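Local coordinates for type IV pilus biogenesis protein PilB (Streptococcus sanguinis, PDB 7B7P) that acts as a minor type IV pilin with a direct role in adhesion, joining a pilin module to a metal-binding von Willebrand factor A-like module, at residues I33-D38 against F95-A100; T49-Y54 against P155-M160; Y264-L269 against K277-L282. All coordinates share one frame; numbering follows the deposited sequence.

Contact 1: residues I33-D38 against F95-A100; sequences IFILDD and FKTEGA
Ile35 meets Phe95, Lys96 and Thr97 where two sheets of the pilin module of this bimodular protein lie against each other: strand 32-36 belongs to a mixed six-stranded sheet, strand 92-101 to a three-stranded antiparallel one. The short strand axes pass 7.9 Å apart at 124°, too far apart and too steeply crossed for backbone pairing, so the contact is side-chain packing between sheets, with a modest 138 Å² buried in sum. Along the first segment, Ile33 pairs by backbone bonds with Phe137 of strand 136-139; Phe34 stacks on Phe137 and meets Trp52 edge-to-face. Ile35 then turns its side chain toward strand 95-100. Its CG1 branch stands anti to the carbonyl carbon (chi1 -60°) and chi2 of -159° extends it, which carries CD1 to the other strand as the leading atom. The CG2 branch trails behind, 4.0 Å from Phe95 O. Beyond it, Leu36 packs on Ala150, and Asp37 and Asp38 turn to the loop after strand 136-139, where Asp38 forms a salt bridge with Lys144. On the facing strand, Phe95 offers its CB while its ring leads away and packs on Ile149. The methyl CD1 of Ile35 settles over the backbone between Phe95 and Thr97, 3.7 Å from Lys96 N, 3.9 Å from Phe95 CB and 3.9 Å from Thr97 CG2.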
loop_
_atom_site.group_PDB
_atom_site.type_symbol
_atom_site.label_atom_id
_atom_site.label_comp_id
_atom_site.label_asym_id
_atom_site.label_seq_id
_atom_site.Cartn_x
_atom_site.Cartn_y
_atom_site.Cartn_z
ATOM N N ILE A 33 3.580 -17.429 6.441
ATOM C CA ILE A 33 4.898 -17.926 6.066
ATOM C C ILE A 33 5.680 -16.783 5.453
ATOM O O ILE A 33 5.162 -16.071 4.587
ATOM C CB ILE A 33 4.828 -19.082 5.040
ATOM C CG1 ILE A 33 4.019 -20.255 5.569
ATOM C CG2 ILE A 33 6.242 -19.525 4.648
ATOM C CD1 ILE A 33 4.819 -21.135 6.457
ATOM N N PHE A 34 6.938 -16.648 5.860
ATOM C CA PHE A 34 7.887 -15.748 5.221
ATOM C C PHE A 34 9.090 -16.568 4.789
ATOM O O PHE A 34 9.702 -17.249 5.616
ATOM C CB PHE A 34 8.321 -14.620 6.173
ATOM C CG PHE A 34 7.252 -13.588 6.417
ATOM C CD1 PHE A 34 6.251 -13.820 7.347
ATOM C CD2 PHE A 34 7.241 -12.393 5.709
ATOM C CE1 PHE A 34 5.253 -12.880 7.566
ATOM C CE2 PHE A 34 6.249 -11.444 5.926
ATOM C CZ PHE A 34 5.258 -11.689 6.854
ATOM N N ILE A 35 9.432 -16.505 3.505
ATOM C CA ILE A 35 10.703 -17.050 3.039
ATOM C C ILE A 35 11.786 -15.996 3.245
ATOM O O ILE A 35 11.617 -14.829 2.866
ATOM C CB ILE A 35 10.613 -17.480 1.567
ATOM C CG1 ILE A 35 9.542 -18.552 1.385
ATOM C CG2 ILE A 35 11.937 -18.042 1.101
ATOM C CD1 ILE A 35 9.733 -19.357 0.117
ATOM N N LEU A 36 12.909 -16.406 3.837
ATOM C CA LEU A 36 13.977 -15.490 4.219
ATOM C C LEU A 36 15.285 -15.847 3.526
ATOM O O LEU A 36 15.603 -17.026 3.352
ATOM C CB LEU A 36 14.184 -15.517 5.729
ATOM C CG LEU A 36 12.898 -15.436 6.549
ATOM C CD1 LEU A 36 13.253 -15.454 8.016
ATOM C CD2 LEU A 36 12.099 -14.184 6.208
ATOM N N ASP A 37 16.057 -14.821 3.152
ATOM C CA ASP A 37 17.433 -15.032 2.721
ATOM C C ASP A 37 18.372 -14.961 3.929
ATOM O O ASP A 37 17.952 -14.716 5.063
ATOM C CB ASP A 37 17.825 -14.036 1.622
ATOM C CG ASP A 37 17.788 -12.571 2.078
ATOM O OD1 ASP A 37 18.367 -12.236 3.133
ATOM O OD2 ASP A 37 17.193 -11.743 1.354
ATOM N N ASP A 38 19.670 -15.175 3.688
ATOM C CA ASP A 38 20.627 -15.222 4.809
ATOM C C ASP A 38 20.884 -13.832 5.488
ATOM O O ASP A 38 21.812 -13.742 6.296
ATOM C CB ASP A 38 21.954 -15.838 4.348
ATOM C CG ASP A 38 22.707 -14.964 3.341
ATOM O OD1 ASP A 38 22.186 -13.892 2.943
ATOM O OD2 ASP A 38 23.827 -15.365 2.944
ATOM N N PHE A 95 14.107 -22.848 -0.100
ATOM C CA PHE A 95 12.655 -22.795 -0.226
ATOM C C PHE A 95 12.251 -21.828 -1.331
ATOM O O PHE A 95 12.955 -20.858 -1.615
ATOM C CB PHE A 95 11.978 -22.363 1.059
ATOM C CG PHE A 95 12.438 -23.112 2.262
ATOM C CD1 PHE A 95 13.594 -22.732 2.916
ATOM C CD2 PHE A 95 11.728 -24.213 2.740
ATOM C CE1 PHE A 95 14.033 -23.422 4.029
ATOM C CE2 PHE A 95 12.161 -24.901 3.859
ATOM C CZ PHE A 95 13.317 -24.502 4.504
ATOM N N LYS A 96 11.092 -22.098 -1.933
ATOM C CA LYS A 96 10.627 -21.388 -3.117
ATOM C C LYS A 96 9.120 -21.529 -3.225
ATOM O O LYS A 96 8.598 -22.639 -3.087
ATOM C CB LYS A 96 11.287 -21.940 -4.385
ATOM C CG LYS A 96 11.717 -20.872 -5.361
ATOM C CD LYS A 96 12.201 -21.484 -6.671
ATOM C CE LYS A 96 13.462 -20.791 -7.199
ATOM N NZ LYS A 96 14.258 -21.695 -8.079
ATOM N N THR A 97 8.432 -20.416 -3.474
ATOM C CA THR A 97 7.032 -20.472 -3.865
ATOM C C THR A 97 6.930 -20.818 -5.350
ATOM O O THR A 97 7.833 -20.527 -6.138
ATOM C CB THR A 97 6.336 -19.146 -3.562
ATOM O OG1 THR A 97 6.854 -18.127 -4.429
ATOM C CG2 THR A 97 6.564 -18.746 -2.098
ATOM N N GLU A 98 5.837 -21.483 -5.724
ATOM C CA GLU A 98 5.719 -22.086 -7.055
ATOM C C GLU A 98 4.279 -22.033 -7.558
ATOM O O GLU A 98 3.732 -23.026 -8.039
ATOM C CB GLU A 98 6.214 -23.536 -7.049
ATOM C CG GLU A 98 7.691 -23.707 -6.702
ATOM C CD GLU A 98 8.577 -23.894 -7.937
ATOM O OE1 GLU A 98 8.088 -24.464 -8.947
ATOM O OE2 GLU A 98 9.760 -23.469 -7.896
ATOM N N GLY A 99 3.642 -20.865 -7.465
ATOM C CA GLY A 99 2.277 -20.746 -7.955
ATOM C C GLY A 99 1.257 -21.478 -7.091
ATOM O O GLY A 99 1.375 -21.561 -5.866
ATOM N N ALA A 100 0.235 -22.022 -7.748
ATOM C CA ALA A 100 -0.928 -22.496 -7.019
ATOM C C ALA A 100 -1.543 -23.718 -7.689
ATOM O O ALA A 100 -1.427 -23.910 -8.898
ATOM C CB ALA A 100 -1.986 -21.393 -6.892
#

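Contact 2: residues T49-Y54 against P155-M160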
loop_
_atom_site.group_PDB
_atom_site.type_symbol
_atom_site.label_atom_id
_atom_site.label_comp_id
_atom_site.label_asym_id
_atom_site.label_seq_id
_atom_site.Cartn_x
_atom_site.Cartn_y
_atom_site.Cartn_z
ATOM N N THR A 49 13.730 -12.454 15.046
ATOM C CA THR A 49 12.686 -11.536 15.468
ATOM C C THR A 49 11.708 -12.269 16.376
ATOM O O THR A 49 11.278 -13.383 16.061
ATOM C CB THR A 49 11.972 -10.979 14.241
ATOM O OG1 THR A 49 12.949 -10.507 13.307
ATOM C CG2 THR A 49 11.041 -9.854 14.623
ATOM N N ARG A 50 11.363 -11.653 17.502
ATOM C CA ARG A 50 10.600 -12.359 18.523
ATOM C C ARG A 50 9.180 -12.650 18.050
ATOM O O ARG A 50 8.597 -11.897 17.270
ATOM C CB ARG A 50 10.547 -11.551 19.821
ATOM C CG ARG A 50 11.813 -10.780 20.180
ATOM C CD ARG A 50 11.432 -9.502 20.917
ATOM N NE ARG A 50 10.571 -9.814 22.058
ATOM C CZ ARG A 50 11.005 -10.036 23.294
ATOM N NH1 ARG A 50 12.303 -9.963 23.568
ATOM N NH2 ARG A 50 10.137 -10.325 24.256
ATOM N N GLU A 51 8.625 -13.754 18.563
ATOM C CA GLU A 51 7.288 -14.292 18.288
ATOM C C GLU A 51 7.157 -14.903 16.895
ATOM O O GLU A 51 6.043 -15.265 16.475
ATOM C CB GLU A 51 6.184 -13.251 18.521
ATOM C CG GLU A 51 6.372 -12.450 19.805
ATOM C CD GLU A 51 5.423 -11.273 19.925
ATOM O OE1 GLU A 51 5.404 -10.639 21.006
ATOM O OE2 GLU A 51 4.692 -10.990 18.950
ATOM N N TRP A 52 8.264 -15.058 16.177
ATOM C CA TRP A 52 8.301 -15.808 14.931
ATOM C C TRP A 52 9.128 -17.070 15.131
ATOM O O TRP A 52 10.255 -17.008 15.638
ATOM C CB TRP A 52 8.877 -14.952 13.800
ATOM C CG TRP A 52 7.929 -13.878 13.408
ATOM C CD1 TRP A 52 7.936 -12.587 13.838
ATOM C CD2 TRP A 52 6.798 -14.008 12.531
ATOM N NE1 TRP A 52 6.886 -11.899 13.277
ATOM C CE2 TRP A 52 6.172 -12.750 12.473
ATOM C CE3 TRP A 52 6.264 -15.062 11.784
ATOM C CZ2 TRP A 52 5.039 -12.514 11.697
ATOM C CZ3 TRP A 52 5.137 -14.827 11.011
ATOM C CH2 TRP A 52 4.537 -13.562 10.974
ATOM N N SER A 53 8.557 -18.210 14.755
ATOM C CA SER A 53 9.281 -19.472 14.722
ATOM C C SER A 53 9.981 -19.633 13.375
ATOM O O SER A 53 9.547 -19.083 12.362
ATOM C CB SER A 53 8.325 -20.630 14.978
ATOM O OG SER A 53 7.351 -20.246 15.930
ATOM N N TYR A 54 11.088 -20.375 13.374
ATOM C CA TYR A 54 11.959 -20.453 12.210
ATOM C C TYR A 54 12.337 -21.898 11.902
ATOM O O TYR A 54 12.395 -22.747 12.794
ATOM C CB TYR A 54 13.251 -19.641 12.407
ATOM C CG TYR A 54 13.078 -18.137 12.475
ATOM C CD1 TYR A 54 12.463 -17.530 13.568
ATOM C CD2 TYR A 54 13.558 -17.319 11.463
ATOM C CE1 TYR A 54 12.319 -16.155 13.636
ATOM C CE2 TYR A 54 13.417 -15.947 11.525
ATOM C CZ TYR A 54 12.796 -15.371 12.615
ATOM O OH TYR A 54 12.650 -14.006 12.677
ATOM N N PRO A 155 -2.598 -16.311 14.909
ATOM C CA PRO A 155 -2.480 -14.948 14.365
ATOM C C PRO A 155 -1.555 -14.084 15.208
ATOM O O PRO A 155 -1.284 -14.373 16.376
ATOM C CB PRO A 155 -3.918 -14.419 14.408
ATOM C CG PRO A 155 -4.776 -15.623 14.570
ATOM C CD PRO A 155 -3.969 -16.599 15.353
ATOM N N ILE A 156 -1.056 -13.016 14.590
ATOM C CA ILE A 156 -0.262 -12.030 15.316
ATOM C C ILE A 156 -1.247 -11.118 16.059
ATOM O O ILE A 156 -2.138 -10.524 15.457
ATOM C CB ILE A 156 0.679 -11.255 14.370
ATOM C CG1 ILE A 156 -0.010 -10.193 13.497
ATOM C CG2 ILE A 156 1.388 -12.211 13.437
ATOM C CD1 ILE A 156 -0.188 -8.866 14.189
ATOM N N GLN A 157 -1.130 -11.102 17.389
ATOM C CA GLN A 157 -2.127 -10.460 18.253
ATOM C C GLN A 157 -1.578 -9.094 18.673
ATOM O O GLN A 157 -0.608 -8.993 19.428
ATOM C CB GLN A 157 -2.494 -11.360 19.441
ATOM C CG GLN A 157 -1.459 -11.565 20.588
ATOM C CD GLN A 157 -0.219 -12.392 20.210
ATOM O OE1 GLN A 157 0.464 -12.107 19.222
ATOM N NE2 GLN A 157 0.076 -13.416 21.012
ATOM N N GLY A 158 -2.197 -8.038 18.154
ATOM C CA GLY A 158 -1.688 -6.696 18.356
ATOM C C GLY A 158 -0.893 -6.168 17.177
ATOM O O GLY A 158 0.320 -5.949 17.286
ATOM N N GLN A 159 -1.559 -5.957 16.044
ATOM C CA GLN A 159 -0.879 -5.417 14.877
ATOM C C GLN A 159 -0.702 -3.902 15.024
ATOM O O GLN A 159 -1.078 -3.289 16.030
ATOM C CB GLN A 159 -1.645 -5.773 13.601
ATOM C CG GLN A 159 -2.942 -4.976 13.390
ATOM C CD GLN A 159 -4.056 -5.798 12.743
ATOM O OE1 GLN A 159 -4.183 -6.996 13.001
ATOM N NE2 GLN A 159 -4.872 -5.152 11.907
ATOM N N MET A 160 -0.116 -3.290 13.999
ATOM C CA MET A 160 0.103 -1.858 13.989
ATOM C C MET A 160 -1.199 -1.120 13.680
ATOM O O MET A 160 -2.188 -1.702 13.214
ATOM C CB MET A 160 1.188 -1.511 12.979
ATOM C CG MET A 160 2.570 -1.987 13.401
ATOM S SD MET A 160 2.797 -2.234 15.187
ATOM C CE MET A 160 2.382 -3.973 15.394
#
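The indole of Trp52 is the flat group that reaches the other segment, and Ile156 comes to it obliquely, over neither a clear face nor a clear edge: CG2 of Ile156 lies 4.1 Å from CZ2 of Trp52. Trp52 NE1 donates to Ser424 O, a bond that limits rotation of the ring. The second ring, Tyr54, has Thr49 O at its edge and in its plane, while its OH accepts from Thr49 N at 3.0 Å with an angle of 148° at the hydrogen. This bond ties the start of the type II beta turn (Thr49 to Trp52) to the ring of Tyr54 just beyond it; the turn's own closing bond, Trp52 N to Thr49 O, is weak at 3.5 Å. Glu51 takes the third position of the turn with a positive phi of 72°; its OE2 comes no nearer than 4.4 Å to Gln157 OE1, so the carboxylate oxygen and the amide oxygen are only neighbours, with no bond between them. With 78 Å² buried in total, the touch is slight. It places the turn leading into strand 53-57 beside the linker between strand 148-152 of the pilin module and strand 162-169 of the von Willebrand factor A-like domain, with Arg152 bonded to both Glu51 O and Pro155 O.

Contact 3: residues Y264-L269 against K277-L282; sequences YGMISL and KYIVLL
Lys277 NZ is gripped by two backbone carbonyls near the C-terminal end of helix 258-270: it donates to Leu269 O at 2.8 Å and also to Gln272 O. At Leu269 O the C=O...N angle is 141° and the nitrogen is tilted 29° from the carbonyl plane. The lysine chain runs extended until it bends at its last torsion, with CD and CE alongside the same oxygen, and its positive charge probably interacts favourably with the helix dipole at this end. A second shared acceptor lies within the helix, where Gly265 O receives both Leu269 N and Ser268 OG, the latter at 2.9 Å; Ser268 OG is bonded to Asn215 ND2 as well.

Away from the lysine, the contact is apolar and tightly fitted. Ile279, with CG1 anti to the carbonyl carbon, directs CD1 at the helix, where it lies 3.6 Å from Gly265 C and 3.5 Å from Leu269 CD1. This methyl of Ile279 rests directly on the helix backbone at Gly265, which has no side chain to come in between. Met266 crosses Ile279 at about a right angle, its CG 4.1 Å from CD1 of Ile279, whereas Leu269 crosses it obliquely and sets its own CD1 3.3 Å from Tyr278 O. Tyr278 points the other way, its hydroxyl bonded to Asp419.

The segment axes run nearly antiparallel, at 162° and 9.0 Å, as expected for a helix packed on the central sheet of the Rossmann-like von Willebrand factor A fold. Strand 276-283 lies between the parallel strands 162-169 and 364-370; Leu269 also rests on Ala163 and Ser165 of the former, and Met266 on Val365 of the latter.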
loop_
_atom_site.group_PDB
_atom_site.type_symbol
_atom_site.label_atom_id
_atom_site.label_comp_id
_atom_site.label_asym_id
_atom_site.label_seq_id
_atom_site.Cartn_x
_atom_site.Cartn_y
_atom_site.Cartn_z
ATOM N N TYR A 264 -4.311 19.149 3.033
ATOM C CA TYR A 264 -5.187 18.786 4.143
ATOM C C TYR A 264 -5.006 17.318 4.511
ATOM O O TYR A 264 -4.863 16.978 5.690
ATOM C CB TYR A 264 -6.634 19.061 3.781
ATOM C CG TYR A 264 -7.071 20.511 3.932
ATOM C CD1 TYR A 264 -6.351 21.542 3.337
ATOM C CD2 TYR A 264 -8.232 20.839 4.632
ATOM C CE1 TYR A 264 -6.759 22.851 3.441
ATOM C CE2 TYR A 264 -8.650 22.152 4.746
ATOM C CZ TYR A 264 -7.912 23.152 4.146
ATOM O OH TYR A 264 -8.302 24.470 4.240
ATOM N N GLY A 265 -4.966 16.440 3.503
ATOM C CA GLY A 265 -4.766 15.030 3.774
ATOM C C GLY A 265 -3.502 14.752 4.549
ATOM O O GLY A 265 -3.533 14.091 5.588
ATOM N N MET A 266 -2.369 15.277 4.072
ATOM C CA MET A 266 -1.090 14.910 4.678
ATOM C C MET A 266 -0.921 15.500 6.078
ATOM O O MET A 266 -0.338 14.849 6.958
ATOM C CB MET A 266 0.076 15.335 3.781
ATOM C CG MET A 266 0.129 14.576 2.461
ATOM S SD MET A 266 1.649 14.889 1.566
ATOM C CE MET A 266 1.739 13.420 0.507
ATOM N N ILE A 267 -1.368 16.740 6.307
ATOM C CA ILE A 267 -1.154 17.281 7.648
ATOM C C ILE A 267 -2.038 16.562 8.657
ATOM O O ILE A 267 -1.598 16.269 9.774
ATOM C CB ILE A 267 -1.337 18.812 7.717
ATOM C CG1 ILE A 267 -0.859 19.312 9.086
ATOM C CG2 ILE A 267 -2.759 19.234 7.532
ATOM C CD1 ILE A 267 -0.526 20.803 9.125
ATOM N N SER A 268 -3.274 16.217 8.279
ATOM C CA SER A 268 -4.098 15.427 9.198
ATOM C C SER A 268 -3.479 14.053 9.466
ATOM O O SER A 268 -3.596 13.528 10.572
ATOM C CB SER A 268 -5.524 15.289 8.666
ATOM O OG SER A 268 -5.599 14.410 7.559
ATOM N N LEU A 269 -2.769 13.485 8.492
ATOM C CA LEU A 269 -2.083 12.217 8.726
ATOM C C LEU A 269 -0.884 12.393 9.658
ATOM O O LEU A 269 -0.560 11.494 10.453
ATOM C CB LEU A 269 -1.635 11.611 7.393
ATOM C CG LEU A 269 -2.659 10.870 6.536
ATOM C CD1 LEU A 269 -1.966 10.451 5.242
ATOM C CD2 LEU A 269 -3.243 9.639 7.270
ATOM N N LYS A 277 0.669 4.913 7.101
ATOM C CA LYS A 277 -0.144 6.068 6.730
ATOM C C LYS A 277 -0.324 6.140 5.221
ATOM O O LYS A 277 0.632 5.952 4.461
ATOM C CB LYS A 277 0.484 7.379 7.240
ATOM C CG LYS A 277 0.674 7.439 8.749
ATOM C CD LYS A 277 1.391 8.735 9.141
ATOM C CE LYS A 277 1.856 8.693 10.589
ATOM N NZ LYS A 277 1.661 9.982 11.254
ATOM N N TYR A 278 -1.535 6.481 4.799
ATOM C CA TYR A 278 -1.914 6.377 3.399
ATOM C C TYR A 278 -2.746 7.572 2.964
ATOM O O TYR A 278 -3.640 8.011 3.690
ATOM C CB TYR A 278 -2.723 5.093 3.149
ATOM C CG TYR A 278 -1.922 3.830 3.370
ATOM C CD1 TYR A 278 -1.031 3.371 2.405
ATOM C CD2 TYR A 278 -2.051 3.103 4.545
ATOM C CE1 TYR A 278 -0.313 2.228 2.595
ATOM C CE2 TYR A 278 -1.327 1.957 4.747
ATOM C CZ TYR A 278 -0.458 1.523 3.773
ATOM O OH TYR A 278 0.268 0.380 3.986
ATOM N N ILE A 279 -2.476 8.060 1.754
ATOM C CA ILE A 279 -3.377 8.959 1.039
ATOM C C ILE A 279 -4.011 8.203 -0.127
ATOM O O ILE A 279 -3.316 7.536 -0.901
ATOM C CB ILE A 279 -2.639 10.208 0.533
ATOM C CG1 ILE A 279 -2.091 11.014 1.711
ATOM C CG2 ILE A 279 -3.556 11.043 -0.375
ATOM C CD1 ILE A 279 -3.075 12.019 2.281
ATOM N N VAL A 280 -5.319 8.323 -0.270
ATOM C CA VAL A 280 -6.022 7.847 -1.454
ATOM C C VAL A 280 -6.649 9.067 -2.079
ATOM O O VAL A 280 -7.603 9.632 -1.537
ATOM C CB VAL A 280 -7.080 6.778 -1.137
ATOM C CG1 VAL A 280 -7.903 6.460 -2.380
ATOM C CG2 VAL A 280 -6.393 5.547 -0.610
ATOM N N LEU A 281 -6.098 9.493 -3.197
ATOM C CA LEU A 281 -6.505 10.728 -3.835
ATOM C C LEU A 281 -7.250 10.379 -5.109
ATOM O O LEU A 281 -6.724 9.654 -5.948
ATOM C CB LEU A 281 -5.286 11.598 -4.141
ATOM C CG LEU A 281 -5.644 13.021 -4.555
ATOM C CD1 LEU A 281 -4.547 13.966 -4.115
ATOM C CD2 LEU A 281 -5.820 13.087 -6.046
ATOM N N LEU A 282 -8.456 10.910 -5.257
ATOM C CA LEU A 282 -9.289 10.658 -6.421
ATOM C C LEU A 282 -9.528 11.971 -7.145
ATOM O O LEU A 282 -9.965 12.936 -6.527
ATOM C CB LEU A 282 -10.627 10.023 -6.016
ATOM C CG LEU A 282 -11.429 9.603 -7.243
ATOM C CD1 LEU A 282 -12.114 8.233 -7.028
ATOM C CD2 LEU A 282 -12.440 10.671 -7.609
#

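Overall arrangement
Contacts 1 and 2 belong together: both reach the six-stranded pilin sheet, and they touch directly, Leu36 CD1 lying 3.5 Å from Tyr54 CE2. Contact 3 stands apart in the von Willebrand factor A-like domain, its centre about 34 Å from that of contact 1 and about 28 Å from that of contact 2. It is the buried one, with 274 Å² covered against 138 and 78 Å², and the only one with a hydrogen bond between its segments. Contact 1 joins two sheets through one buried isoleucine, with two of its four touching residues exposed; contact 2 is a light touch on the linker toward the domain housing contact 3.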